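Local coordinates for protein phosphoribosyl-aminoimidazole carboxylase (Aspergillus clavatus, PDB 3K5I) that probably catalyses the ATP-dependent carboxylation of 5-aminoimidazole ribonucleotide to its N5-carboxyamino form in purine biosynthesis, as an ATP-grasp enzyme, at residues T383-E386 / A387-I391; I250-K253 / A254-A258; S64-D67 / G68-T71; A55-P59 / A60-S64; E112-W115 / Q116-R119. All blocks are in the same frame, centred on the assembly; numbering follows the deposited sequence. Where two conformers were deposited one is given.

Interaction 1. Residues T383-E386 / A387-I391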
loop_
_atom_site.group_PDB
_atom_site.type_symbol
_atom_site.label_atom_id
_atom_site.label_comp_id
_atom_site.label_asym_id
_atom_site.label_seq_id
_atom_site.Cartn_x
_atom_site.Cartn_y
_atom_site.Cartn_z
ATOM N N THR A 383 7.921 -7.802 18.081
ATOM C CA THR A 383 7.599 -7.482 19.478
ATOM C C THR A 383 7.382 -5.971 19.669
ATOM O O THR A 383 7.933 -5.132 18.940
ATOM C CB THR A 383 8.726 -7.885 20.491
ATOM O OG1 THR A 383 9.922 -7.208 20.098
ATOM C CG2 THR A 383 9.037 -9.414 20.477
ATOM N N MET A 384 6.610 -5.597 20.685
ATOM C CA MET A 384 6.343 -4.171 20.873
ATOM C C MET A 384 7.667 -3.550 21.279
ATOM O O MET A 384 8.113 -2.506 20.783
ATOM C CB MET A 384 5.351 -4.105 22.060
ATOM C CG MET A 384 4.508 -2.852 22.196
ATOM S SD MET A 384 3.982 -1.950 20.669
ATOM C CE MET A 384 2.186 -2.476 20.759
ATOM N N HIS A 385 8.289 -4.244 22.222
ATOM C CA HIS A 385 9.512 -3.750 22.763
ATOM C C HIS A 385 10.296 -3.226 21.587
ATOM O O HIS A 385 10.713 -2.117 21.493
ATOM C CB HIS A 385 10.309 -4.837 23.435
ATOM C CG HIS A 385 11.529 -4.266 24.057
ATOM N ND1 HIS A 385 11.453 -3.358 25.095
ATOM C CD2 HIS A 385 12.836 -4.404 23.756
ATOM C CE1 HIS A 385 12.674 -2.988 25.427
ATOM N NE2 HIS A 385 13.529 -3.608 24.633
ATOM N N GLU A 386 10.612 -4.147 20.700
ATOM C CA GLU A 386 11.469 -3.790 19.577
ATOM C C GLU A 386 10.921 -2.688 18.654
ATOM O O GLU A 386 11.705 -1.866 18.127
ATOM C CB GLU A 386 11.674 -5.087 18.834
ATOM C CG GLU A 386 12.866 -5.135 17.951
ATOM C CD GLU A 386 12.771 -6.342 17.047
ATOM O OE1 GLU A 386 12.172 -7.385 17.439
ATOM O OE2 GLU A 386 13.304 -6.190 15.933
ATOM N N ALA A 387 9.594 -2.681 18.457
ATOM C CA ALA A 387 8.914 -1.660 17.629
ATOM C C ALA A 387 9.116 -0.333 18.378
ATOM O O ALA A 387 9.418 0.711 17.775
ATOM C CB ALA A 387 7.390 -1.959 17.475
ATOM N N GLU A 388 8.954 -0.387 19.701
ATOM C CA GLU A 388 9.152 0.803 20.518
ATOM C C GLU A 388 10.581 1.360 20.370
ATOM O O GLU A 388 10.817 2.572 20.264
ATOM C CB GLU A 388 8.963 0.462 21.962
ATOM C CG GLU A 388 7.528 0.486 22.445
ATOM C CD GLU A 388 7.415 -0.315 23.736
ATOM O OE1 GLU A 388 6.295 -0.622 24.185
ATOM O OE2 GLU A 388 8.458 -0.645 24.332
ATOM N N THR A 389 11.544 0.452 20.362
ATOM C CA THR A 389 12.909 0.932 20.173
ATOM C C THR A 389 13.200 1.504 18.780
ATOM O O THR A 389 13.984 2.452 18.584
ATOM C CB THR A 389 13.784 -0.303 20.336
ATOM O OG1 THR A 389 13.629 -0.840 21.659
ATOM C CG2 THR A 389 15.208 0.060 20.088
ATOM N N HIS A 390 12.613 0.898 17.759
ATOM C CA HIS A 390 12.889 1.423 16.423
ATOM C C HIS A 390 12.325 2.802 16.276
ATOM O O HIS A 390 12.893 3.648 15.591
ATOM C CB HIS A 390 12.107 0.661 15.418
ATOM C CG HIS A 390 12.689 -0.675 15.086
ATOM N ND1 HIS A 390 13.962 -1.055 15.466
ATOM C CD2 HIS A 390 12.161 -1.714 14.393
ATOM C CE1 HIS A 390 14.179 -2.288 15.039
ATOM N NE2 HIS A 390 13.112 -2.702 14.372
ATOM N N ILE A 391 11.177 3.040 16.896
ATOM C CA ILE A 391 10.582 4.363 16.760
ATOM C C ILE A 391 11.046 5.488 17.695
ATOM O O ILE A 391 10.896 6.682 17.383
ATOM C CB ILE A 391 9.046 4.286 16.797
ATOM C CG1 ILE A 391 8.408 5.440 16.051
ATOM C CG2 ILE A 391 8.562 4.245 18.226
ATOM C CD1 ILE A 391 6.838 5.209 15.648
HETATM O O HOH W 1 12.187 -5.179 14.037
#
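T383 and A387 meet where helix 384-399, the last helix of the chain, begins; this is a local contact of an N-cap and the first turns. T383 is the N-cap residue. Its OG1 accepts from E386 N at 3.2 Å, a capping bond, and its carbonyl takes the N-H of A387. Further along, H385 O is gripped twice by T389. T389 N donates to H385 O at 2.9 Å, while T389 OG1 lies 3.2 Å from H385 O and above the carbonyl plane.

E386 and H390 run side by side, one turn apart, and both pack against Q323 of the second subunit. Their carboxylate and ring planes are 83° apart. A water lies 2.7 Å from H390 NE2 and an implausibly short 2.4 Å from E386 OE2, so the bridge is doubtful in detail. H390 keeps CG beside its own backbone N (chi1 -78°), which sets one ring face against E386 O.

On another side of the helix, E388 OE1 comes 3.5 Å from M384 CG, and its stronger partner is R244, in a salt bridge. H390 and I391 touch V379 of strand 373-380. M384, A387, E388 and I391 pack on I332 of strand 331-337.

Interaction 2. Residues I250-K253 / A254-A258; sequences INQK and AQELA
I250 and A254 open a run of i to i+4 contacts on the alpha helix 248-263, which belongs to the ATP-grasp domain. The contact is local, between neighbouring turns.

Backbone bonds form the frame. A254 N donates to I250 O at 2.9 Å. The N-H groups of Q255, E256 and L257 do likewise to the carbonyls of N251, Q252 and K253. Four successive bonds of this kind make the run regular alpha helix.

Between the two halves, CB atoms come close to backbone oxygens. A254 CB lies near N251 O and I250 O, and L257 CB near K253 O. Apolar packing is directed to the sheet instead. I250, A254 and L257 touch I283 of strand 283-289. L257 also meets M275, and A258 meets V273, both on strand 269-278.

Polar side chains divide by face. In Q255 the first torsion sets CG beside its own backbone N (chi1 -62°), and this puts CG 3.0 Å from N251 O. The bend at chi2 then turns the amide away. That amide bonds to Y224, T226 and S223, so both its ends are used outside the helix. Q252 and E256 lie on the exposed side. The Q252 chain crosses that of E256 at a slant, and their amide and carboxylate planes differ by 29°. Q252 NE2 stops 3.3 Å from E256 OE1, but the angle is too poor for a hydrogen bond.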
loop_
_atom_site.group_PDB
_atom_site.type_symbol
_atom_site.label_atom_id
_atom_site.label_comp_id
_atom_site.label_asym_id
_atom_site.label_seq_id
_atom_site.Cartn_x
_atom_site.Cartn_y
_atom_site.Cartn_z
ATOM N N ILE A 250 -9.790 -6.364 30.275
ATOM C CA ILE A 250 -10.066 -5.013 29.858
ATOM C C ILE A 250 -10.307 -5.057 28.353
ATOM O O ILE A 250 -11.359 -4.618 27.897
ATOM C CB ILE A 250 -9.001 -4.040 30.380
ATOM C CG1 ILE A 250 -9.319 -3.729 31.846
ATOM C CG2 ILE A 250 -9.163 -2.699 29.777
ATOM C CD1 ILE A 250 -8.106 -3.262 32.619
ATOM N N ASN A 251 -9.395 -5.640 27.578
ATOM C CA ASN A 251 -9.596 -5.668 26.145
ATOM C C ASN A 251 -11.028 -6.060 25.850
ATOM O O ASN A 251 -11.675 -5.553 24.929
ATOM C CB ASN A 251 -8.655 -6.674 25.463
ATOM C CG ASN A 251 -7.221 -6.150 25.371
ATOM O OD1 ASN A 251 -7.016 -4.937 25.288
ATOM N ND2 ASN A 251 -6.236 -7.041 25.450
ATOM N N GLN A 252 -11.491 -7.001 26.650
ATOM C CA GLN A 252 -12.810 -7.471 26.420
ATOM C C GLN A 252 -13.980 -6.547 26.659
ATOM O O GLN A 252 -14.905 -6.435 25.822
ATOM C CB GLN A 252 -12.940 -8.940 26.806
ATOM C CG GLN A 252 -14.138 -9.597 26.140
ATOM C CD GLN A 252 -14.679 -10.765 26.943
ATOM O OE1 GLN A 252 -14.632 -11.922 26.509
ATOM N NE2 GLN A 252 -15.205 -10.462 28.125
ATOM N N LYS A 253 -13.903 -5.890 27.811
ATOM C CA LYS A 253 -14.968 -4.977 28.165
ATOM C C LYS A 253 -14.956 -3.896 27.089
ATOM O O LYS A 253 -15.992 -3.406 26.671
ATOM C CB LYS A 253 -14.824 -4.371 29.563
ATOM C CG LYS A 253 -16.161 -3.780 30.044
ATOM C CD LYS A 253 -16.157 -2.252 30.250
ATOM C CE LYS A 253 -17.526 -1.648 30.650
ATOM N NZ LYS A 253 -17.600 -0.352 31.450
ATOM N N ALA A 254 -13.765 -3.522 26.649
ATOM C CA ALA A 254 -13.566 -2.521 25.616
ATOM C C ALA A 254 -14.309 -2.939 24.328
ATOM O O ALA A 254 -15.101 -2.198 23.731
ATOM C CB ALA A 254 -12.072 -2.522 25.348
ATOM N N GLN A 255 -14.040 -4.154 23.872
ATOM C CA GLN A 255 -14.672 -4.670 22.669
ATOM C C GLN A 255 -16.212 -4.706 22.641
ATOM O O GLN A 255 -16.853 -4.370 21.631
ATOM C CB GLN A 255 -14.045 -6.032 22.394
ATOM C CG GLN A 255 -12.541 -5.943 22.128
ATOM C CD GLN A 255 -12.273 -5.837 20.634
ATOM O OE1 GLN A 255 -12.967 -6.429 19.817
ATOM N NE2 GLN A 255 -11.339 -4.991 20.263
ATOM N N GLU A 256 -16.791 -5.140 23.769
ATOM C CA GLU A 256 -18.230 -5.236 24.019
ATOM C C GLU A 256 -18.794 -3.840 23.989
ATOM O O GLU A 256 -19.764 -3.473 23.314
ATOM C CB GLU A 256 -18.445 -5.710 25.457
ATOM C CG GLU A 256 -18.115 -7.191 25.492
ATOM C CD GLU A 256 -18.035 -7.866 26.855
ATOM O OE1 GLU A 256 -17.848 -9.099 26.806
ATOM O OE2 GLU A 256 -18.160 -7.225 27.929
ATOM N N LEU A 257 -18.091 -3.013 24.724
ATOM C CA LEU A 257 -18.507 -1.627 24.775
ATOM C C LEU A 257 -18.628 -1.045 23.371
ATOM O O LEU A 257 -19.645 -0.458 23.013
ATOM C CB LEU A 257 -17.450 -0.873 25.570
ATOM C CG LEU A 257 -17.863 0.593 25.536
ATOM C CD1 LEU A 257 -19.377 0.817 25.744
ATOM C CD2 LEU A 257 -16.997 1.389 26.534
ATOM N N ALA A 258 -17.579 -1.254 22.579
ATOM C CA ALA A 258 -17.519 -0.746 21.217
ATOM C C ALA A 258 -18.581 -1.283 20.292
ATOM O O ALA A 258 -19.090 -0.542 19.442
ATOM C CB ALA A 258 -16.182 -1.013 20.592
#

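Interaction 3. Residues S64-D67 / G68-T71; sequences SAHD and GHVT
S64 and H69 face each other across a loop that winds through an inverse gamma turn centred on A65 and then straightens into strand 70-71. Two histidines of the loop meet obliquely.

H69 NE2 donates to S64 O at 2.9 Å. The oxygen lies close to the ring plane of H69, and the N-H meets it in the carbonyl plane, on a lone pair. The S64 hydroxyl is also near, with OG 3.1 Å from H69 NE2.

H66 works through ND1, which accepts the backbone N-H of G68 at 3.0 Å, only 1° out of the ring plane. The first torsion puts CG between the backbone N and the carbonyl carbon (chi1 58°), which turns the ND1 edge to G68 N and one face toward H69. H66 CE1 then lies 3.5 Å above one face of the H69 ring, offset toward its rim. The planes are tilted by 34° and the centroids are 4.3 Å apart.

Strand 70-71 is an outermost strand of the parallel sheet within this chain, and A65 makes backbone hydrogen bonds to the second subunit. Both rings are tied to the adjacent strand 49-54: H66 NE2 bonds to V50 O, and H69 ND1 to V52 N. Each ring thus accepts at ND1 and donates at NE2, and is probably neutral, with a single proton on NE2.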
loop_
_atom_site.group_PDB
_atom_site.type_symbol
_atom_site.label_atom_id
_atom_site.label_comp_id
_atom_site.label_asym_id
_atom_site.label_seq_id
_atom_site.Cartn_x
_atom_site.Cartn_y
_atom_site.Cartn_z
ATOM N N SER A 64 -6.488 8.943 -8.497
ATOM C CA SER A 64 -7.605 8.315 -9.161
ATOM C C SER A 64 -7.856 9.213 -10.384
ATOM O O SER A 64 -8.676 10.134 -10.362
ATOM C CB SER A 64 -8.776 8.462 -8.180
ATOM O OG SER A 64 -10.025 8.121 -8.765
ATOM N N ALA A 65 -7.134 8.954 -11.468
ATOM C CA ALA A 65 -7.237 9.765 -12.678
ATOM C C ALA A 65 -8.364 9.327 -13.583
ATOM O O ALA A 65 -8.078 8.570 -14.511
ATOM C CB ALA A 65 -5.928 9.617 -13.474
ATOM N N HIS A 66 -9.595 9.784 -13.354
ATOM C CA HIS A 66 -10.714 9.415 -14.247
ATOM C C HIS A 66 -11.674 10.591 -14.273
ATOM O O HIS A 66 -11.431 11.593 -13.572
ATOM C CB HIS A 66 -11.380 8.110 -13.772
ATOM C CG HIS A 66 -11.925 8.145 -12.374
ATOM N ND1 HIS A 66 -13.018 8.910 -12.056
ATOM C CD2 HIS A 66 -11.593 7.485 -11.237
ATOM C CE1 HIS A 66 -13.309 8.756 -10.777
ATOM N NE2 HIS A 66 -12.460 7.901 -10.255
ATOM N N ASP A 67 -12.770 10.542 -15.016
ATOM C CA ASP A 67 -13.631 11.735 -14.971
ATOM C C ASP A 67 -14.827 11.822 -14.028
ATOM O O ASP A 67 -15.620 12.768 -14.147
ATOM C CB ASP A 67 -14.032 12.198 -16.373
ATOM C CG ASP A 67 -14.878 11.179 -17.105
ATOM O OD1 ASP A 67 -16.093 11.406 -17.282
ATOM O OD2 ASP A 67 -14.307 10.155 -17.529
ATOM N N GLY A 68 -14.983 10.887 -13.092
ATOM C CA GLY A 68 -16.173 10.960 -12.239
ATOM C C GLY A 68 -16.240 11.807 -10.972
ATOM O O GLY A 68 -17.270 11.883 -10.275
ATOM N N HIS A 69 -15.118 12.413 -10.618
ATOM C CA HIS A 69 -15.166 13.161 -9.391
ATOM C C HIS A 69 -16.120 14.350 -9.564
ATOM O O HIS A 69 -16.465 14.801 -10.658
ATOM C CB HIS A 69 -13.700 13.595 -9.055
ATOM C CG HIS A 69 -12.739 12.451 -8.865
ATOM N ND1 HIS A 69 -12.988 11.410 -7.993
ATOM C CD2 HIS A 69 -11.515 12.202 -9.408
ATOM C CE1 HIS A 69 -11.976 10.563 -8.038
ATOM N NE2 HIS A 69 -11.063 11.019 -8.884
ATOM N N VAL A 70 -16.436 14.893 -8.396
ATOM C CA VAL A 70 -17.244 16.074 -8.354
ATOM C C VAL A 70 -16.497 17.109 -7.581
ATOM O O VAL A 70 -16.081 16.873 -6.459
ATOM C CB VAL A 70 -18.572 15.783 -7.706
ATOM C CG1 VAL A 70 -19.461 17.029 -7.875
ATOM C CG2 VAL A 70 -19.143 14.524 -8.428
ATOM N N THR A 71 -16.364 18.272 -8.191
ATOM C CA THR A 71 -15.733 19.433 -7.583
ATOM C C THR A 71 -16.757 20.215 -6.712
ATOM O O THR A 71 -17.875 20.494 -7.120
ATOM C CB THR A 71 -15.370 20.333 -8.705
ATOM O OG1 THR A 71 -14.432 19.598 -9.507
ATOM C CG2 THR A 71 -14.880 21.592 -8.073
#

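Interaction 4. Residues A55-P59 / A60-S64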
loop_
_atom_site.group_PDB
_atom_site.type_symbol
_atom_site.label_atom_id
_atom_site.label_comp_id
_atom_site.label_asym_id
_atom_site.label_seq_id
_atom_site.Cartn_x
_atom_site.Cartn_y
_atom_site.Cartn_z
ATOM N N ALA A 55 -12.614 19.349 -2.787
ATOM C CA ALA A 55 -11.968 20.299 -3.689
ATOM C C ALA A 55 -11.190 19.584 -4.807
ATOM O O ALA A 55 -10.884 18.412 -4.732
ATOM C CB ALA A 55 -11.039 21.151 -2.917
ATOM N N ASP A 56 -10.900 20.288 -5.896
ATOM C CA ASP A 56 -10.169 19.675 -7.003
ATOM C C ASP A 56 -8.787 19.396 -6.560
ATOM O O ASP A 56 -8.218 20.159 -5.766
ATOM C CB ASP A 56 -10.039 20.531 -8.267
ATOM C CG ASP A 56 -11.318 20.534 -9.032
ATOM O OD1 ASP A 56 -12.245 19.699 -8.795
ATOM O OD2 ASP A 56 -11.306 21.431 -9.878
ATOM N N ASN A 57 -8.261 18.323 -7.124
ATOM C CA ASN A 57 -6.918 17.969 -6.697
ATOM C C ASN A 57 -6.757 17.635 -5.192
ATOM O O ASN A 57 -5.670 17.763 -4.599
ATOM C CB ASN A 57 -6.009 19.117 -7.029
ATOM C CG ASN A 57 -4.602 18.640 -7.221
ATOM O OD1 ASN A 57 -3.687 19.149 -6.571
ATOM N ND2 ASN A 57 -4.428 17.607 -8.055
ATOM N N SER A 58 -7.838 17.198 -4.551
ATOM C CA SER A 58 -7.644 16.874 -3.152
ATOM C C SER A 58 -6.871 15.550 -3.060
ATOM O O SER A 58 -6.700 14.848 -4.078
ATOM C CB SER A 58 -8.976 16.879 -2.418
ATOM O OG SER A 58 -9.728 15.778 -2.851
ATOM N N PRO A 59 -6.413 15.217 -1.846
ATOM C CA PRO A 59 -5.638 13.995 -1.599
ATOM C C PRO A 59 -6.029 12.681 -2.232
ATOM O O PRO A 59 -5.163 11.915 -2.669
ATOM C CB PRO A 59 -5.537 13.881 -0.092
ATOM C CG PRO A 59 -5.470 15.382 0.266
ATOM C CD PRO A 59 -6.580 15.994 -0.607
ATOM N N ALA A 60 -7.337 12.525 -2.376
ATOM C CA ALA A 60 -7.891 11.310 -2.963
ATOM C C ALA A 60 -8.052 11.299 -4.465
ATOM O O ALA A 60 -7.922 10.283 -5.140
ATOM C CB ALA A 60 -9.144 10.782 -2.144
ATOM N N LYS A 61 -8.288 12.489 -4.983
ATOM C CA LYS A 61 -8.455 12.684 -6.413
ATOM C C LYS A 61 -7.096 12.494 -7.053
ATOM O O LYS A 61 -7.039 11.900 -8.124
ATOM C CB LYS A 61 -8.930 14.110 -6.651
ATOM C CG LYS A 61 -10.336 14.348 -6.120
ATOM C CD LYS A 61 -10.749 15.703 -6.815
ATOM C CE LYS A 61 -12.280 15.858 -6.815
ATOM N NZ LYS A 61 -12.666 16.973 -5.960
ATOM N N GLN A 62 -6.065 12.960 -6.337
ATOM C CA GLN A 62 -4.676 12.871 -6.709
ATOM C C GLN A 62 -4.191 11.505 -7.170
ATOM O O GLN A 62 -3.238 11.453 -7.990
ATOM C CB GLN A 62 -3.761 13.453 -5.656
ATOM C CG GLN A 62 -4.055 14.907 -5.405
ATOM C CD GLN A 62 -3.055 15.431 -4.389
ATOM O OE1 GLN A 62 -1.932 14.922 -4.210
ATOM N NE2 GLN A 62 -3.489 16.425 -3.649
ATOM N N ILE A 63 -4.891 10.451 -6.742
ATOM C CA ILE A 63 -4.526 9.053 -7.106
ATOM C C ILE A 63 -5.637 8.246 -7.765
ATOM O O ILE A 63 -5.738 7.030 -7.618
ATOM C CB ILE A 63 -3.923 8.270 -5.878
ATOM C CG1 ILE A 63 -4.955 8.153 -4.723
ATOM C CG2 ILE A 63 -2.746 9.073 -5.291
ATOM C CD1 ILE A 63 -4.688 6.893 -3.891
ATOM N N SER A 64 -6.488 8.943 -8.497
ATOM C CA SER A 64 -7.605 8.315 -9.161
ATOM C C SER A 64 -7.856 9.213 -10.384
ATOM O O SER A 64 -8.676 10.134 -10.362
ATOM C CB SER A 64 -8.776 8.462 -8.180
ATOM O OG SER A 64 -10.025 8.121 -8.765
#
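A55 offers its carbonyl oxygen to K61 NZ, which lies 2.6 Å from A55 O. The ammonium nitrogen sits above the carbonyl plane, 70° out of it, and not on a lone pair. A55 also begins a type II beta turn that ends at S58, in the loop between strands 49-54 and 70-71. Next comes D56. Its OD1 forms a long salt bridge with K61 NZ, 4.0 Å away, and probably hydrogen-bonds to T71 OG1, though the modelled distance of that pair is doubtful.

N57 gives its backbone oxygen to Q62 NE2, with N57 O 2.7 Å from that nitrogen. The acceptor lies near the plane of the Q62 amide. The Q62 chain is extended beyond CG (chi2 -177°), which carries its amide back to the turn. The side-chain amide planes of N57 and Q62 are 14° apart.

S58 O receives the N-H of Q62 at 3.0 Å, and more weakly that of K61. S58 OG lies 3.6 Å from K61 CG but bonds to G32 O. P59 then leads into residues 60-62, which have helical backbone angles.

Around this loop, the P59 ring touches K365, a residue of the 5-aminoimidazole ribonucleotide pocket, and I63 packs on N44 of the second subunit. P59 O takes a bond from R37 of helix 34-46, and I63 and Q62 also lie against R37. A60 pairs by backbone with G32, just after strand 26-30.

Interaction 5. Residues E112-W115 / Q116-R119; sequences EPSW and QAIR
W115 and Q116 carry most of this local contact, at the N-terminus of helix 115-121, and S114 caps the helix. The amide of Q116 stacks on the indole, with planes 12° apart and CD 3.3 Å above the ring, toward its rim. Q116 CG makes a CH-pi contact with the six-membered ring, 3.3 Å from its centroid. A bend at chi2 (95°) lays the amide flat along the indole.

W115 also meets R119, one turn on. W115 CZ3 lies 3.2 Å from R119 CZ, over the centre of the guanidinium, though the two planes are inclined by 42°. The R119 group is fixed by other partners too: NE bonds to T99 OG1, NH2 makes a salt bridge with E103, and the group has a cation-pi contact with Y100.

S114 is the N-cap residue. Its OG accepts from A117 N at 2.9 Å, while S114 O takes the N-H of I118 at 3.2 Å. P113, preceded by a cis peptide bond, lies loosely beside I118.

The helix start follows strand 110-111, the edge strand of the parallel sheet in this chain. W115 packs on L102 and E103 of helix 99-105, and I118 on T99. On strand 89-92, P113 packs on T91 and I118 on A92.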
loop_
_atom_site.group_PDB
_atom_site.type_symbol
_atom_site.label_atom_id
_atom_site.label_comp_id
_atom_site.label_asym_id
_atom_site.label_seq_id
_atom_site.Cartn_x
_atom_site.Cartn_y
_atom_site.Cartn_z
ATOM N N GLU A 112 -24.210 4.191 2.652
ATOM C CA GLU A 112 -23.683 3.405 3.760
ATOM C C GLU A 112 -22.394 4.047 4.293
ATOM O O GLU A 112 -21.446 4.316 3.548
ATOM C CB GLU A 112 -23.411 1.975 3.248
ATOM C CG GLU A 112 -24.605 1.132 2.709
ATOM C CD GLU A 112 -25.687 0.817 3.749
ATOM O OE1 GLU A 112 -25.572 1.219 4.912
ATOM O OE2 GLU A 112 -26.707 0.190 3.418
ATOM N N PRO A 113 -22.332 4.274 5.595
ATOM C CA PRO A 113 -23.447 3.995 6.510
ATOM C C PRO A 113 -24.682 4.939 6.342
ATOM O O PRO A 113 -24.718 5.933 5.592
ATOM C CB PRO A 113 -22.766 4.132 7.892
ATOM C CG PRO A 113 -21.748 5.251 7.675
ATOM C CD PRO A 113 -21.244 5.045 6.243
ATOM N N SER A 114 -25.769 4.688 7.044
ATOM C CA SER A 114 -26.966 5.540 6.892
ATOM C C SER A 114 -26.934 7.050 7.120
ATOM O O SER A 114 -26.285 7.499 8.064
ATOM C CB SER A 114 -28.056 5.036 7.839
ATOM O OG SER A 114 -27.888 5.667 9.080
ATOM N N TRP A 115 -27.674 7.831 6.327
ATOM C CA TRP A 115 -27.675 9.253 6.597
ATOM C C TRP A 115 -28.150 9.622 8.006
ATOM O O TRP A 115 -27.736 10.624 8.602
ATOM C CB TRP A 115 -28.335 10.091 5.510
ATOM C CG TRP A 115 -29.774 9.728 5.485
ATOM C CD1 TRP A 115 -30.395 8.868 4.630
ATOM C CD2 TRP A 115 -30.781 10.251 6.357
ATOM N NE1 TRP A 115 -31.740 8.809 4.929
ATOM C CE2 TRP A 115 -32.007 9.661 5.974
ATOM C CE3 TRP A 115 -30.751 11.112 7.463
ATOM C CZ2 TRP A 115 -33.214 9.946 6.628
ATOM C CZ3 TRP A 115 -31.948 11.454 8.080
ATOM C CH2 TRP A 115 -33.163 10.855 7.676
ATOM N N GLN A 116 -29.037 8.821 8.575
ATOM C CA GLN A 116 -29.488 9.162 9.937
ATOM C C GLN A 116 -28.356 8.946 10.956
ATOM O O GLN A 116 -28.266 9.721 11.910
ATOM C CB GLN A 116 -30.656 8.281 10.345
ATOM C CG GLN A 116 -31.925 8.377 9.505
ATOM C CD GLN A 116 -32.015 7.313 8.409
ATOM O OE1 GLN A 116 -30.972 6.823 7.954
ATOM N NE2 GLN A 116 -33.242 6.974 7.968
ATOM N N ALA A 117 -27.496 7.933 10.773
ATOM C CA ALA A 117 -26.350 7.639 11.667
ATOM C C ALA A 117 -25.393 8.820 11.628
ATOM O O ALA A 117 -25.045 9.387 12.677
ATOM C CB ALA A 117 -25.597 6.314 11.238
ATOM N N ILE A 118 -25.058 9.259 10.400
ATOM C CA ILE A 118 -24.205 10.404 10.154
ATOM C C ILE A 118 -24.811 11.657 10.788
ATOM O O ILE A 118 -24.169 12.409 11.522
ATOM C CB ILE A 118 -23.985 10.626 8.607
ATOM C CG1 ILE A 118 -23.201 9.461 7.967
ATOM C CG2 ILE A 118 -22.911 11.730 8.304
ATOM C CD1 ILE A 118 -22.620 9.723 6.530
ATOM N N ARG A 119 -26.083 11.910 10.507
ATOM C CA ARG A 119 -26.686 13.111 11.088
ATOM C C ARG A 119 -26.550 13.096 12.580
ATOM O O ARG A 119 -26.172 14.107 13.175
ATOM C CB ARG A 119 -28.192 13.216 10.871
ATOM C CG ARG A 119 -28.710 14.655 10.975
ATOM C CD ARG A 119 -30.224 14.593 10.582
ATOM N NE ARG A 119 -30.318 14.609 9.121
ATOM C CZ ARG A 119 -31.428 14.630 8.396
ATOM N NH1 ARG A 119 -32.587 14.616 9.023
ATOM N NH2 ARG A 119 -31.364 14.662 7.067
#

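In the fold
Interactions 3 and 4 form one unit. They share S64, their centres are 8 Å apart, and T71 OG1 and D56 OD1 probably hydrogen-bond between them. Interaction 5 is in the same preATP-grasp region, about 24 Å from each of them between centres. Interactions 4 and 5 both come near the 5-aminoimidazole ribonucleotide: the side chain of P59 is about 7 Å from it, and that of I118 about 10 Å. Interaction 2 lies in the ATP-grasp domain, with the side chain of L257 about 13 Å from ADP and 14 Å from magnesium. Interaction 1 is 25 Å from interaction 2 between centres. Interactions 1, 3 and 4 all touch the second subunit.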